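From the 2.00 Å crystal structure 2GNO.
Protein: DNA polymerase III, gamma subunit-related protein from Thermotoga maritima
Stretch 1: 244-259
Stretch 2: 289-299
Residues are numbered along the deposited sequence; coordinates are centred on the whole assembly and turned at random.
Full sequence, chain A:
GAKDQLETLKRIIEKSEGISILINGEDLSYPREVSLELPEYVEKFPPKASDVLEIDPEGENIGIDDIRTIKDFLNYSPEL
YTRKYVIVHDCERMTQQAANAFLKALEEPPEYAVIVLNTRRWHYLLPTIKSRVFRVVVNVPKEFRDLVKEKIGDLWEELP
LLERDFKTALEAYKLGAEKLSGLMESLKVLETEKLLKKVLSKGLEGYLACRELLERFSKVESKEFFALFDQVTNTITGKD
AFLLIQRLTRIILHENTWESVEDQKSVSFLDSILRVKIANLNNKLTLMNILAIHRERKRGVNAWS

Stretch 1 244-259: LIQRLTRIILHENTWE
Stretch 2 (289-299) NILAIHRERKR

I290 is the centre of the contact: its side chain (chi1 69°, p; chi2 177°, t) sits as a knob among I245, L248, T249 and I252 of the first stretch. CD1 of I290 carries the insertion, lying 3.9 Å from CB of L248, 4.4 Å from CG2 of I245 and 3.5 Å from OG1 of T249. That hydroxyl does not disturb the apolar pocket, because T249 (chi1 m) turns it back onto its own helix, where OG1 donates to O of I245 at 2.7 Å.

The backbones that frame this pocket are two helices, 244-254 and 289-298, each begun earlier in the chain. They run nearly parallel, with a signed crossing angle of 23° and axes 10.3 Å apart at closest approach. Phi/psi stay near -63/-45 until the last turns, where H254 relaxes to -76/-18 and K298 to -65/-23, and i to i+4 hydrogen bonds such as I252 N to L248 O (2.8 Å) and H294 N to I290 O (2.9 Å) hold both. CA of T249 faces CA of I290 at 6.7 Å, CA of I252 faces CA of H294 at 6.2 Å, and CA of N256 faces CA of R297 at 7.9 Å.

I252 (m, t) points toward the second helix and extends the apolar centre: its CD1 lies 3.8 Å from CB of I290, and its CG1 lies 3.9 Å from CB of H294. L248 and L291, both m, t, meet more loosely, CD1 of L248 to CD2 of L291 at 4.2 Å.

Beyond H254 the first chain leaves the helix at E255 (phi/psi -114/42) and extends through N256 (-160/156) and T257 (-106/146). W258 (chi1 -51°, chi2 96°) folds back, its NE1 donating to O of L253 at 3.2 Å. This brings the ring edge to I293 (m, t), with CH2 of W258 3.7 Å from CG2 of I293.

Polar chemistry takes over at N256 (chi1 -82°, chi2 -61°). Its ND2 donates at 3.2 Å and 159° to ND1 of H294 (chi1 177°, chi2 71°), approaching at the imidazole edge, where the nitrogen lone pair lies. The same ND2 donates to O of I252 at 3.0 Å, so one amide ties the helix end to its neighbour. R297 (t, p, t), modelled as far as NE, lays CG 3.6 Å from OD1 of N256. At the outer margin K298 (chi1 -97°, then p, t, m) brings CE within 3.3 Å of OD1 of N256, and a water bridges the stretches, donating to O of E255 at 2.8 Å and accepting from NZ of K298 at 3.1 Å.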

# COMPACT_ATOMS: atom_id res chain seq x y z
N LEU A 244 -13.34 3.22 -3.26
CA LEU A 244 -13.72 4.10 -2.14
C LEU A 244 -14.36 3.26 -1.05
O LEU A 244 -14.06 3.44 0.12
CB LEU A 244 -14.63 5.22 -2.62
CG LEU A 244 -15.04 6.33 -1.63
CD1 LEU A 244 -13.86 7.06 -1.00
CD2 LEU A 244 -15.94 7.32 -2.33
N ILE A 245 -15.24 2.33 -1.42
CA ILE A 245 -15.89 1.44 -0.43
C ILE A 245 -14.85 0.71 0.40
O ILE A 245 -14.91 0.73 1.63
CB ILE A 245 -16.84 0.43 -1.10
CG1 ILE A 245 -18.09 1.16 -1.57
CG2 ILE A 245 -17.25 -0.72 -0.12
CD1 ILE A 245 -18.98 0.34 -2.47
N GLN A 246 -13.89 0.10 -0.28
CA GLN A 246 -12.80 -0.63 0.40
C GLN A 246 -12.03 0.27 1.36
O GLN A 246 -11.85 -0.07 2.51
CB GLN A 246 -11.86 -1.28 -0.63
CG GLN A 246 -12.51 -2.39 -1.46
CD GLN A 246 -12.97 -3.56 -0.61
OE1 GLN A 246 -12.50 -3.76 0.51
NE2 GLN A 246 -13.89 -4.36 -1.15
N ARG A 247 -11.62 1.44 0.89
CA ARG A 247 -10.88 2.36 1.73
C ARG A 247 -11.66 2.85 2.91
O ARG A 247 -11.12 2.89 4.01
CB ARG A 247 -10.41 3.57 0.96
CG ARG A 247 -9.46 3.21 -0.08
CD ARG A 247 -8.99 4.39 -0.82
NE ARG A 247 -8.16 5.23 0.04
CZ ARG A 247 -7.37 6.19 -0.41
NH1 ARG A 247 -7.25 6.45 -1.70
NH2 ARG A 247 -6.65 6.86 0.46
N LEU A 248 -12.92 3.24 2.70
CA LEU A 248 -13.74 3.73 3.80
C LEU A 248 -14.03 2.61 4.81
O LEU A 248 -13.98 2.86 6.01
CB LEU A 248 -15.03 4.37 3.28
CG LEU A 248 -14.88 5.63 2.41
CD1 LEU A 248 -16.26 6.19 2.12
CD2 LEU A 248 -14.03 6.70 3.08
N THR A 249 -14.32 1.40 4.32
CA THR A 249 -14.58 0.25 5.18
C THR A 249 -13.42 0.03 6.12
O THR A 249 -13.63 -0.18 7.32
CB THR A 249 -14.89 -1.00 4.35
OG1 THR A 249 -16.08 -0.76 3.61
CG2 THR A 249 -15.10 -2.23 5.23
N ARG A 250 -12.18 0.11 5.59
CA ARG A 250 -10.96 -0.04 6.41
C ARG A 250 -10.85 1.05 7.47
O ARG A 250 -10.58 0.75 8.63
CB ARG A 250 -9.69 -0.14 5.55
CG ARG A 250 -9.65 -1.42 4.77
CD ARG A 250 -8.39 -1.60 3.93
NE ARG A 250 -8.45 -2.84 3.16
CZ ARG A 250 -8.02 -4.02 3.61
N ILE A 251 -11.12 2.30 7.09
CA ILE A 251 -11.07 3.42 8.05
C ILE A 251 -12.17 3.28 9.11
O ILE A 251 -11.89 3.42 10.29
CB ILE A 251 -11.14 4.80 7.34
CG1 ILE A 251 -9.88 5.01 6.50
CG2 ILE A 251 -11.27 5.95 8.37
CD1 ILE A 251 -9.92 6.19 5.59
N ILE A 252 -13.40 2.98 8.70
CA ILE A 252 -14.53 2.79 9.64
C ILE A 252 -14.21 1.66 10.62
O ILE A 252 -14.46 1.80 11.82
CB ILE A 252 -15.86 2.52 8.87
CG1 ILE A 252 -16.26 3.75 8.04
CG2 ILE A 252 -16.97 2.18 9.81
CD1 ILE A 252 -17.30 3.50 7.00
N LEU A 253 -13.66 0.54 10.12
CA LEU A 253 -13.30 -0.58 10.98
C LEU A 253 -12.22 -0.23 11.97
O LEU A 253 -12.42 -0.39 13.16
CB LEU A 253 -12.77 -1.80 10.21
CG LEU A 253 -13.74 -2.79 9.59
CD1 LEU A 253 -12.96 -3.86 8.86
CD2 LEU A 253 -14.59 -3.44 10.69
N HIS A 254 -11.09 0.26 11.46
CA HIS A 254 -9.94 0.57 12.31
C HIS A 254 -10.04 1.84 13.13
O HIS A 254 -9.30 1.96 14.10
CB HIS A 254 -8.65 0.58 11.48
CG HIS A 254 -8.34 -0.74 10.85
ND1 HIS A 254 -8.73 -1.06 9.56
CD2 HIS A 254 -7.70 -1.83 11.33
CE1 HIS A 254 -8.34 -2.29 9.28
NE2 HIS A 254 -7.71 -2.78 10.33
N GLU A 255 -10.95 2.76 12.80
CA GLU A 255 -11.06 4.02 13.54
C GLU A 255 -12.38 4.20 14.33
O GLU A 255 -12.96 5.28 14.35
CB GLU A 255 -10.76 5.20 12.60
CG GLU A 255 -9.43 5.00 11.85
CD GLU A 255 -8.94 6.22 11.09
OE1 GLU A 255 -9.62 7.26 11.11
OE2 GLU A 255 -7.88 6.14 10.45
N ASN A 256 -12.80 3.11 14.97
CA ASN A 256 -14.00 2.97 15.81
C ASN A 256 -13.79 1.75 16.70
O ASN A 256 -13.02 0.86 16.33
CB ASN A 256 -15.27 2.69 14.99
CG ASN A 256 -15.91 3.93 14.38
OD1 ASN A 256 -16.33 4.84 15.09
ND2 ASN A 256 -16.14 3.90 13.07
N THR A 257 -14.46 1.69 17.85
CA THR A 257 -14.37 0.54 18.76
C THR A 257 -15.69 -0.23 18.64
O THR A 257 -16.74 0.40 18.44
CB THR A 257 -14.10 0.96 20.21
OG1 THR A 257 -15.17 1.78 20.70
CG2 THR A 257 -12.78 1.72 20.29
N TRP A 258 -15.65 -1.56 18.76
CA TRP A 258 -16.85 -2.40 18.58
C TRP A 258 -17.16 -3.42 19.70
O TRP A 258 -17.13 -4.64 19.48
CB TRP A 258 -16.68 -3.14 17.25
CG TRP A 258 -16.34 -2.24 16.07
CD1 TRP A 258 -15.09 -2.00 15.58
CD2 TRP A 258 -17.25 -1.50 15.24
NE1 TRP A 258 -15.17 -1.15 14.51
CE2 TRP A 258 -16.48 -0.83 14.28
CE3 TRP A 258 -18.64 -1.33 15.23
CZ2 TRP A 258 -17.04 -0.01 13.31
CZ3 TRP A 258 -19.19 -0.51 14.28
CH2 TRP A 258 -18.40 0.14 13.33
N GLU A 259 -17.54 -2.91 20.87
CA GLU A 259 -17.85 -3.75 22.02
C GLU A 259 -19.24 -4.40 22.09
O GLU A 259 -19.36 -5.54 22.53
N ASN A 289 -24.79 1.79 3.54
CA ASN A 289 -24.75 1.03 4.78
C ASN A 289 -23.50 1.28 5.63
O ASN A 289 -23.65 1.45 6.82
CB ASN A 289 -24.97 -0.46 4.51
CG ASN A 289 -26.41 -0.79 4.07
OD1 ASN A 289 -27.39 -0.24 4.58
ND2 ASN A 289 -26.54 -1.77 3.19
N ILE A 290 -22.30 1.31 5.05
CA ILE A 290 -21.07 1.55 5.84
C ILE A 290 -21.08 2.96 6.45
O ILE A 290 -20.74 3.14 7.62
CB ILE A 290 -19.75 1.27 5.05
CG1 ILE A 290 -19.47 2.30 3.93
CG2 ILE A 290 -19.75 -0.15 4.49
CD1 ILE A 290 -18.15 2.08 3.21
N LEU A 291 -21.48 3.94 5.65
CA LEU A 291 -21.57 5.33 6.08
C LEU A 291 -22.60 5.52 7.17
O LEU A 291 -22.36 6.28 8.13
CB LEU A 291 -21.89 6.24 4.90
CG LEU A 291 -20.81 6.42 3.86
CD1 LEU A 291 -21.35 7.23 2.70
CD2 LEU A 291 -19.58 7.10 4.45
N ALA A 292 -23.75 4.85 7.04
CA ALA A 292 -24.80 4.90 8.05
C ALA A 292 -24.28 4.26 9.32
O ALA A 292 -24.52 4.78 10.40
CB ALA A 292 -26.06 4.19 7.58
N ILE A 293 -23.56 3.12 9.18
CA ILE A 293 -22.97 2.45 10.34
C ILE A 293 -22.05 3.42 11.09
O ILE A 293 -22.14 3.55 12.32
CB ILE A 293 -22.19 1.15 9.91
CG1 ILE A 293 -23.19 0.04 9.54
CG2 ILE A 293 -21.29 0.63 11.03
CD1 ILE A 293 -22.56 -1.15 8.78
N HIS A 294 -21.18 4.08 10.35
CA HIS A 294 -20.22 5.03 10.90
C HIS A 294 -20.88 6.25 11.56
O HIS A 294 -20.52 6.63 12.68
CB HIS A 294 -19.26 5.49 9.81
CG HIS A 294 -18.26 6.53 10.26
ND1 HIS A 294 -17.22 6.24 11.12
CD2 HIS A 294 -18.13 7.84 9.94
CE1 HIS A 294 -16.51 7.33 11.32
NE2 HIS A 294 -17.05 8.31 10.63
N ARG A 295 -21.83 6.84 10.85
CA ARG A 295 -22.59 7.99 11.33
C ARG A 295 -23.32 7.69 12.63
O ARG A 295 -23.25 8.48 13.57
CB ARG A 295 -23.58 8.44 10.26
CG ARG A 295 -24.51 9.58 10.67
CD ARG A 295 -25.40 9.91 9.53
NE ARG A 295 -26.41 10.95 9.86
CZ ARG A 295 -26.18 12.27 9.87
NH1 ARG A 295 -24.99 12.76 9.57
NH2 ARG A 295 -27.18 13.11 10.14
N GLU A 296 -24.00 6.56 12.70
CA GLU A 296 -24.74 6.20 13.89
C GLU A 296 -23.82 5.80 15.04
O GLU A 296 -24.14 6.08 16.20
CB GLU A 296 -25.82 5.15 13.58
CG GLU A 296 -26.81 5.60 12.44
CD GLU A 296 -27.56 6.93 12.70
OE1 GLU A 296 -27.83 7.28 13.86
OE2 GLU A 296 -27.90 7.61 11.70
N ARG A 297 -22.68 5.18 14.73
CA ARG A 297 -21.68 4.79 15.74
C ARG A 297 -21.14 6.06 16.40
O ARG A 297 -21.03 6.13 17.62
CB ARG A 297 -20.54 3.98 15.09
CG ARG A 297 -19.49 3.39 16.04
CD ARG A 297 -20.09 2.36 17.00
NE ARG A 297 -19.07 1.72 17.84
N LYS A 298 -20.82 7.06 15.59
CA LYS A 298 -20.36 8.36 16.09
C LYS A 298 -21.40 9.16 16.90
O LYS A 298 -21.02 10.02 17.68
CB LYS A 298 -19.78 9.24 14.97
CG LYS A 298 -18.25 9.21 14.84
CD LYS A 298 -17.54 7.88 14.74
CE LYS A 298 -16.02 8.11 14.87
NZ LYS A 298 -15.44 9.07 13.89
N ARG A 299 -22.70 8.90 16.70
CA ARG A 299 -23.79 9.58 17.41
C ARG A 299 -24.09 8.96 18.77
O ARG A 299 -24.39 7.78 18.88
CB ARG A 299 -25.06 9.59 16.55
CG ARG A 299 -25.04 10.62 15.44
CD ARG A 299 -26.20 10.42 14.52
NE ARG A 299 -26.50 11.61 13.73
CZ ARG A 299 -27.24 12.65 14.16
NH1 ARG A 299 -27.70 12.71 15.40
NH2 ARG A 299 -27.48 13.68 13.35
O HOH W 1 -12.63 7.91 13.35